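Local coordinates for molybdopterin biosynthesis moeA protein (Pyrococcus horikoshii, PDB 1WU2) that probably catalyses insertion of the metal, from molybdate or a related oxyanion, into adenylylated molybdopterin in the last step of molybdenum cofactor biosynthesis, at the interface of chains A and B. Residues are numbered along the deposited sequence; one frame, centred on the assembly and turned at random. Chains: chain A/B, molybdopterin biosynthesis moeA protein.

The interface of chains A and B. Residues chain A 209-211, 214, 366; chain B 167, 170-171.
The backbone carbonyl oxygen O of A:Glu210 accepts a hydrogen bond of 3.1 Å from the side-chain amino nitrogen NZ of B:Lys170. NZ approaches at 139° to the C=O bond and 33° out of the carbonyl plane, so it comes in at a tilt rather than in that plane. The lysine chain reaches this oxygen by leaving its helix with CG opposite the backbone N (chi1 180°) and then folding at chi2 and chi4, which curls NZ back toward the carbonyl. The A:Glu210 carboxylate stays near without touching: its OE1 is 4.4 Å from NZ of B:Lys170, and the opposite charges could add a modest attraction. At the root of the lysine side chain, the methyl branch CG2 of A:Ile214 packs against CB of B:Lys170 at 3.8 Å, the two side chains meeting at a slant. A shorter alanine at B:Lys170 would probably leave the A:Glu210 carbonyl without this donor and the nearby carboxylate without its opposite charge.

Beside the lysine, A:Thr211 faces the helix with both branches. Its methyl CG2 meets CB of B:Ala167 at 3.6 Å, while its hydroxyl OG1 makes a weak hydrogen bond of 3.5 Å to O of B:Ala167. A:Val209 extends CG1 to within 3.8 Å of CA of B:Ala171, and the short side chains of B:Ala167 and B:Ala171 probably allow A:Thr211 and A:Val209 to pack close to the helix.

The patch joins the C-terminal part of helix 163-171 of chain B to the end of strand 208-209, the following loop and the start of helix 212-222 in the probable molybdopterin-binding domain of chain A. It belongs to a two-fold interface, consistent with the dimers typical of MoeA proteins, and recurs with the chains exchanged.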
loop_
_atom_site.group_PDB
_atom_site.type_symbol
_atom_site.label_atom_id
_atom_site.label_comp_id
_atom_site.label_asym_id
_atom_site.label_seq_id
_atom_site.Cartn_x
_atom_site.Cartn_y
_atom_site.Cartn_z
ATOM N N VAL A 209 -17.669 16.216 -17.553
ATOM C CA VAL A 209 -17.064 14.918 -17.822
ATOM C C VAL A 209 -17.222 13.986 -16.624
ATOM O O VAL A 209 -17.036 14.392 -15.476
ATOM C CB VAL A 209 -15.568 15.055 -18.198
ATOM C CG1 VAL A 209 -14.881 13.691 -18.261
ATOM C CG2 VAL A 209 -15.428 15.778 -19.530
ATOM N N GLU A 210 -17.557 12.734 -16.912
ATOM C CA GLU A 210 -17.784 11.726 -15.892
ATOM C C GLU A 210 -16.432 11.229 -15.397
ATOM O O GLU A 210 -15.533 10.948 -16.191
ATOM C CB GLU A 210 -18.609 10.571 -16.462
ATOM C CG GLU A 210 -19.366 9.771 -15.417
ATOM C CD GLU A 210 -18.460 8.888 -14.583
ATOM O OE1 GLU A 210 -17.547 8.260 -15.154
ATOM O OE2 GLU A 210 -18.659 8.827 -13.354
ATOM N N THR A 211 -16.307 11.112 -14.081
ATOM C CA THR A 211 -15.021 10.861 -13.438
ATOM C C THR A 211 -15.088 9.823 -12.303
ATOM O O THR A 211 -14.117 9.108 -12.063
ATOM C CB THR A 211 -14.461 12.225 -12.942
ATOM O OG1 THR A 211 -13.645 12.806 -13.972
ATOM C CG2 THR A 211 -13.514 12.079 -11.773
ATOM N N ILE A 214 -14.396 5.614 -13.126
ATOM C CA ILE A 214 -13.017 5.143 -13.187
ATOM C C ILE A 214 -12.304 5.246 -11.833
ATOM O O ILE A 214 -11.467 4.404 -11.518
ATOM C CB ILE A 214 -12.226 5.876 -14.314
ATOM C CG1 ILE A 214 -10.833 5.262 -14.510
ATOM C CG2 ILE A 214 -12.090 7.369 -14.028
ATOM C CD1 ILE A 214 -10.826 3.775 -14.781
ATOM N N LEU A 366 -11.416 17.953 -8.009
ATOM C CA LEU A 366 -10.546 16.793 -7.876
ATOM C C LEU A 366 -9.078 17.033 -7.482
ATOM O O LEU A 366 -8.428 16.120 -6.976
ATOM C CB LEU A 366 -10.599 16.037 -9.218
ATOM C CG LEU A 366 -10.296 14.543 -9.338
ATOM C CD1 LEU A 366 -8.906 14.374 -9.896
ATOM C CD2 LEU A 366 -10.458 13.771 -8.038
ATOM N N ALA B 167 -8.585 9.468 -12.284
ATOM C CA ALA B 167 -9.792 10.284 -12.373
ATOM C C ALA B 167 -9.520 11.597 -13.102
ATOM O O ALA B 167 -10.287 11.985 -13.980
ATOM C CB ALA B 167 -10.335 10.568 -10.984
ATOM N N LYS B 170 -9.060 11.086 -16.836
ATOM C CA LYS B 170 -10.349 10.934 -17.503
ATOM C C LYS B 170 -11.004 12.301 -17.714
ATOM O O LYS B 170 -11.578 12.558 -18.772
ATOM C CB LYS B 170 -11.262 10.019 -16.678
ATOM C CG LYS B 170 -12.658 9.772 -17.263
ATOM C CD LYS B 170 -12.679 8.631 -18.272
ATOM C CE LYS B 170 -14.082 8.058 -18.439
ATOM N NZ LYS B 170 -15.096 9.124 -18.646
ATOM N N ALA B 171 -10.896 13.175 -16.714
ATOM C CA ALA B 171 -11.435 14.533 -16.796
ATOM C C ALA B 171 -10.744 15.358 -17.883
ATOM O O ALA B 171 -11.340 16.273 -18.445
ATOM C CB ALA B 171 -11.306 15.233 -15.444
#